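Local coordinates for protein type III effector XopAI (Xanthomonas citri, PDB 6K93) that adopts a mono-ADP-ribosyltransferase fold and, as a secreted bacterial effector, probably binds arginine-containing peptides in that domain, at residues N156-L160 / S275-E279; F246-T252 / Q284-F288. All coordinates share one frame; numbering follows the deposited sequence.

Interaction 1 (N156-L160 / S275-E279)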
loop_
_atom_site.group_PDB
_atom_site.type_symbol
_atom_site.label_atom_id
_atom_site.label_comp_id
_atom_site.label_asym_id
_atom_site.label_seq_id
_atom_site.Cartn_x
_atom_site.Cartn_y
_atom_site.Cartn_z
ATOM N N ASN A 156 -22.515 -5.233 4.897
ATOM C CA ASN A 156 -22.797 -4.521 6.142
ATOM C C ASN A 156 -22.520 -3.028 6.054
ATOM O O ASN A 156 -22.994 -2.267 6.909
ATOM C CB ASN A 156 -21.960 -5.108 7.279
ATOM C CG ASN A 156 -22.320 -6.542 7.579
ATOM O OD1 ASN A 156 -23.386 -7.013 7.195
ATOM N ND2 ASN A 156 -21.428 -7.245 8.276
ATOM N N HIS A 157 -21.755 -2.604 5.057
ATOM C CA HIS A 157 -21.345 -1.212 4.871
ATOM C C HIS A 157 -21.622 -0.868 3.412
ATOM O O HIS A 157 -20.715 -0.841 2.572
ATOM C CB HIS A 157 -19.883 -1.026 5.265
ATOM C CG HIS A 157 -19.624 -1.334 6.706
ATOM N ND1 HIS A 157 -19.730 -0.384 7.701
ATOM C CD2 HIS A 157 -19.322 -2.499 7.327
ATOM C CE1 HIS A 157 -19.471 -0.947 8.870
ATOM N NE2 HIS A 157 -19.222 -2.229 8.669
ATOM N N PRO A 158 -22.889 -0.594 3.095
ATOM C CA PRO A 158 -23.271 -0.479 1.681
ATOM C C PRO A 158 -22.533 0.583 0.910
ATOM O O PRO A 158 -22.523 0.500 -0.324
ATOM C CB PRO A 158 -24.777 -0.159 1.738
ATOM C CG PRO A 158 -25.217 -0.589 3.105
ATOM C CD PRO A 158 -24.036 -0.479 4.014
ATOM N N GLU A 159 -21.921 1.570 1.563
ATOM C CA GLU A 159 -21.107 2.539 0.838
ATOM C C GLU A 159 -19.930 1.863 0.141
ATOM O O GLU A 159 -19.316 2.464 -0.745
ATOM C CB GLU A 159 -20.627 3.647 1.776
ATOM C CG GLU A 159 -19.483 3.315 2.695
ATOM C CD GLU A 159 -19.862 2.575 3.948
ATOM O OE1 GLU A 159 -21.051 2.221 4.129
ATOM O OE2 GLU A 159 -18.963 2.359 4.797
ATOM N N LEU A 160 -19.613 0.634 0.524
ATOM C CA LEU A 160 -18.527 -0.125 -0.080
ATOM C C LEU A 160 -18.992 -1.063 -1.182
ATOM O O LEU A 160 -18.194 -1.835 -1.690
ATOM C CB LEU A 160 -17.813 -0.949 0.996
ATOM C CG LEU A 160 -17.114 -0.190 2.134
ATOM C CD1 LEU A 160 -16.576 -1.177 3.144
ATOM C CD2 LEU A 160 -15.997 0.651 1.583
ATOM N N SER A 275 -8.498 1.445 8.949
ATOM C CA SER A 275 -8.754 0.705 10.189
ATOM C C SER A 275 -9.905 -0.290 10.049
ATOM O O SER A 275 -9.864 -1.372 10.650
ATOM C CB SER A 275 -9.017 1.684 11.341
ATOM O OG SER A 275 -10.115 2.555 11.060
ATOM N N MET A 276 -10.917 0.034 9.250
ATOM C CA MET A 276 -12.030 -0.891 9.031
ATOM C C MET A 276 -11.580 -2.225 8.430
ATOM O O MET A 276 -12.266 -3.250 8.614
ATOM C CB MET A 276 -13.054 -0.230 8.095
ATOM C CG MET A 276 -13.795 0.947 8.665
ATOM S SD MET A 276 -15.523 0.486 8.889
ATOM C CE MET A 276 -16.005 0.105 7.205
ATOM N N PHE A 277 -10.459 -2.230 7.684
ATOM C CA PHE A 277 -10.015 -3.401 6.938
ATOM C C PHE A 277 -8.833 -4.084 7.584
ATOM O O PHE A 277 -8.510 -5.206 7.216
ATOM C CB PHE A 277 -9.682 -2.980 5.505
ATOM C CG PHE A 277 -10.708 -2.076 4.942
ATOM C CD1 PHE A 277 -11.979 -2.569 4.695
ATOM C CD2 PHE A 277 -10.449 -0.744 4.725
ATOM C CE1 PHE A 277 -12.975 -1.738 4.215
ATOM C CE2 PHE A 277 -11.423 0.092 4.231
ATOM C CZ PHE A 277 -12.689 -0.392 3.993
ATOM N N SER A 278 -8.218 -3.448 8.561
ATOM C CA SER A 278 -6.962 -3.906 9.121
ATOM C C SER A 278 -7.156 -5.128 10.004
ATOM O O SER A 278 -8.196 -5.321 10.652
ATOM C CB SER A 278 -6.345 -2.779 9.944
ATOM O OG SER A 278 -5.105 -3.164 10.489
ATOM N N GLU A 279 -6.106 -5.941 10.054
ATOM C CA GLU A 279 -5.999 -7.035 11.004
ATOM C C GLU A 279 -5.628 -6.584 12.397
ATOM O O GLU A 279 -5.661 -7.408 13.314
ATOM C CB GLU A 279 -4.953 -8.047 10.523
ATOM C CG GLU A 279 -5.421 -8.747 9.318
ATOM C CD GLU A 279 -4.878 -10.154 9.181
ATOM O OE1 GLU A 279 -3.973 -10.547 9.950
ATOM O OE2 GLU A 279 -5.383 -10.814 8.283
#

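Interaction 2 (F246-T252 / Q284-F288)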
loop_
_atom_site.group_PDB
_atom_site.type_symbol
_atom_site.label_atom_id
_atom_site.label_comp_id
_atom_site.label_asym_id
_atom_site.label_seq_id
_atom_site.Cartn_x
_atom_site.Cartn_y
_atom_site.Cartn_z
ATOM N N PHE A 246 4.181 3.095 -0.890
ATOM C CA PHE A 246 2.995 3.011 -0.044
ATOM C C PHE A 246 3.382 3.590 1.307
ATOM O O PHE A 246 4.093 2.963 2.093
ATOM C CB PHE A 246 2.503 1.580 0.080
ATOM C CG PHE A 246 1.975 1.046 -1.205
ATOM C CD1 PHE A 246 2.832 0.500 -2.119
ATOM C CD2 PHE A 246 0.623 1.118 -1.510
ATOM C CE1 PHE A 246 2.367 0.026 -3.337
ATOM C CE2 PHE A 246 0.168 0.666 -2.714
ATOM C CZ PHE A 246 1.045 0.113 -3.624
ATOM N N PHE A 247 2.931 4.803 1.580
ATOM C CA PHE A 247 3.350 5.538 2.764
ATOM C C PHE A 247 2.268 5.447 3.832
ATOM O O PHE A 247 1.125 5.875 3.615
ATOM C CB PHE A 247 3.595 7.000 2.423
ATOM C CG PHE A 247 4.092 7.827 3.580
ATOM C CD1 PHE A 247 5.312 7.536 4.193
ATOM C CD2 PHE A 247 3.352 8.904 4.029
ATOM C CE1 PHE A 247 5.765 8.326 5.250
ATOM C CE2 PHE A 247 3.810 9.676 5.080
ATOM C CZ PHE A 247 5.007 9.394 5.684
ATOM N N ALA A 248 2.601 4.827 4.947
ATOM C CA ALA A 248 1.654 4.624 6.029
ATOM C C ALA A 248 1.870 5.613 7.160
ATOM O O ALA A 248 2.986 6.055 7.447
ATOM C CB ALA A 248 1.750 3.207 6.586
ATOM N N ALA A 249 0.768 5.955 7.803
ATOM C CA ALA A 249 0.762 6.862 8.935
ATOM C C ALA A 249 -0.351 6.469 9.886
ATOM O O ALA A 249 -1.160 5.608 9.600
ATOM C CB ALA A 249 0.593 8.310 8.459
ATOM N N SER A 250 -0.386 7.120 11.040
ATOM C CA SER A 250 -1.399 6.889 12.060
ATOM C C SER A 250 -2.128 8.197 12.363
ATOM O O SER A 250 -1.514 9.264 12.418
ATOM C CB SER A 250 -0.745 6.314 13.310
ATOM O OG SER A 250 -1.651 6.204 14.381
ATOM N N GLU A 251 -3.454 8.088 12.552
ATOM C CA GLU A 251 -4.242 9.243 12.970
ATOM C C GLU A 251 -3.849 9.691 14.366
ATOM O O GLU A 251 -4.011 10.865 14.719
ATOM C CB GLU A 251 -5.715 8.906 12.946
ATOM C CG GLU A 251 -6.250 8.555 11.591
ATOM C CD GLU A 251 -7.708 8.106 11.631
ATOM O OE1 GLU A 251 -8.405 8.468 12.578
ATOM O OE2 GLU A 251 -8.108 7.406 10.698
ATOM N N THR A 252 -3.362 8.765 15.184
ATOM C CA THR A 252 -2.990 9.022 16.561
ATOM C C THR A 252 -1.481 8.936 16.713
ATOM O O THR A 252 -0.807 8.176 16.003
ATOM C CB THR A 252 -3.692 8.016 17.490
ATOM O OG1 THR A 252 -3.480 6.681 17.014
ATOM C CG2 THR A 252 -5.182 8.276 17.520
ATOM N N GLN A 284 -5.252 2.989 13.902
ATOM C CA GLN A 284 -5.953 3.999 13.092
ATOM C C GLN A 284 -5.023 4.408 11.941
ATOM O O GLN A 284 -4.529 5.539 11.848
ATOM C CB GLN A 284 -6.383 5.211 13.940
ATOM C CG GLN A 284 -7.486 4.837 14.931
ATOM C CD GLN A 284 -7.915 6.006 15.806
ATOM O OE1 GLN A 284 -7.854 5.917 17.018
ATOM N NE2 GLN A 284 -8.375 7.089 15.184
ATOM N N GLU A 285 -4.780 3.451 11.034
ATOM C CA GLU A 285 -3.837 3.632 9.944
ATOM C C GLU A 285 -4.463 4.408 8.805
ATOM O O GLU A 285 -5.620 4.191 8.444
ATOM C CB GLU A 285 -3.328 2.280 9.455
ATOM C CG GLU A 285 -2.307 2.385 8.353
ATOM C CD GLU A 285 -1.625 1.055 8.041
ATOM O OE1 GLU A 285 -2.049 0.005 8.558
ATOM O OE2 GLU A 285 -0.655 1.086 7.269
ATOM N N VAL A 286 -3.663 5.296 8.230
ATOM C CA VAL A 286 -3.974 6.036 7.012
ATOM C C VAL A 286 -2.896 5.678 5.998
ATOM O O VAL A 286 -1.713 5.689 6.336
ATOM C CB VAL A 286 -4.006 7.558 7.244
ATOM C CG1 VAL A 286 -4.106 8.336 5.970
ATOM C CG2 VAL A 286 -5.182 7.894 8.191
ATOM N N LEU A 287 -3.293 5.323 4.779
ATOM C CA LEU A 287 -2.365 4.808 3.780
ATOM C C LEU A 287 -2.461 5.651 2.528
ATOM O O LEU A 287 -3.563 5.900 2.023
ATOM C CB LEU A 287 -2.657 3.346 3.484
ATOM C CG LEU A 287 -1.642 2.696 2.565
ATOM C CD1 LEU A 287 -0.255 2.679 3.152
ATOM C CD2 LEU A 287 -2.085 1.291 2.227
ATOM N N PHE A 288 -1.312 6.107 2.055
ATOM C CA PHE A 288 -1.218 6.855 0.801
ATOM C C PHE A 288 -0.601 5.991 -0.289
ATOM O O PHE A 288 0.386 5.285 -0.026
ATOM C CB PHE A 288 -0.356 8.117 0.955
ATOM C CG PHE A 288 -0.790 9.082 2.036
ATOM C CD1 PHE A 288 -0.297 8.951 3.309
ATOM C CD2 PHE A 288 -1.597 10.160 1.728
ATOM C CE1 PHE A 288 -0.632 9.869 4.294
ATOM C CE2 PHE A 288 -1.935 11.067 2.712
ATOM C CZ PHE A 288 -1.449 10.919 3.975
HETATM O O HOH W 1 -2.713 3.820 15.044
HETATM O O HOH W 2 -7.777 4.605 10.159
HETATM O O HOH W 3 -5.129 4.821 18.358
#

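Interaction 1 (N156-L160 / S275-E279)
One face of the His157 imidazole is covered by the methyl end of Met276: CE sits over the middle of the ring, 3.9 Å from its centroid and only 13° off the normal, a CH-pi contact. The sulfur follows on the same side, SD lying 4.5 Å from that centroid, so the thioether also makes a Met-aromatic contact. The Phe277 ring is met differently. Leu160 CD1 comes to its edge, in plane, with CE1 3.8 Å away, while CB of the neighbouring Met276 lies over one of its faces. Met276 gets to the histidine by bending: with chi2 at -112° and chi3 at -61°, its chain turns the methyl onto the imidazole. The same CE is 4.3 Å from Leu160 CD1, which therefore touches both Met276 and Phe277. Just past helix 136-156, His157 leads into the 3-10 segment 158-160, and Leu160 N bonds His157 O at 2.8 Å, bringing histidine and leucine to the same side. Met153 of that helix touches both Leu160 and Phe277. Glu159 OE2 is hydrogen-bonded to the hydroxyl of Tyr214, which Met276 also touches. No hydrogen bond or salt bridge joins the two segments; the small interface rests on dispersion and on the fit of a flexible thioether against an imidazole face, joining the helical part of the chain to a loop of the three-stranded sheet.

Interaction 2 (F246-T252 / Q284-F288)
Phe247 and Phe288 are paired across two neighbouring antiparallel strands and exchange two backbone bonds, Phe247 N to Phe288 O at 3.0 Å and Phe288 N to Phe247 O at 2.9 Å. Ala249 and Val286 form the next hydrogen-bonded pair, again with a bond each way. Beyond the strand end, Glu251 N bonds Gln284 O at 2.9 Å. The two phenylalanine side chains run side by side in one direction, CD2 of Phe247 3.7 Å from CD1 of Phe288, on the face that also carries Ala249 and Val286. On the other face, Leu287 CD1 and the Glu285 carboxylate both flank Ala248 CB.

Glu251 and Gln284 cross at about a right angle. Each has CG anti to its carbonyl carbon (chi1 -62° and -69°) and runs extended from there, which brings carboxylate and amide together. NE2 of Gln284 donates to Glu251 OE1 over 2.9 Å, in its own amide plane but from above the carboxylate, whose plane is turned 86° from the amide. Three waters stitch the same end: one links Ser250 OG to Gln284 N, another Glu251 OE2 to Glu285 O, and the third Thr252 OG1, also bonded to Asn254, to Gln284 OE1.

Further out, Arg273 forms a salt bridge with Glu251 OE2, and Trp174 NE1 bonds Glu285 OE2. Strand 285-288 is the middle of a three-stranded antiparallel sheet, its other side bonded to Lys272 and Ile274, while strand 247-250 meets strand 218-224 of the mixed sheet through Ser250 with Phe221 and Ala248 O with Thr222 OG1, consistent with the two-sheet core of the mono-ADP-ribosyltransferase fold.

How the interactions relate
The two contacts have centres about 16 Å apart and touch where Ser275 CB comes 4.2 Å from Gln284 CA. Along the chain their segments alternate: 156-160, 246-252, 275-279, then 284-288. Strand 272-273 leads into the 275-279 loop, and the chain then returns as strand 285-288, the central strand of the three-stranded sheet. Interaction 2 pairs two of its strands, with its centre about 10 Å from the centre of the chain; that of interaction 1 lies about 16 Å from it. All four segments belong to the NAD:arginine ADP-ribosyltransferase homology region, in which interaction 1 joins the end of helix 136-156 to a loop of the sheet whose strands interaction 2 pairs.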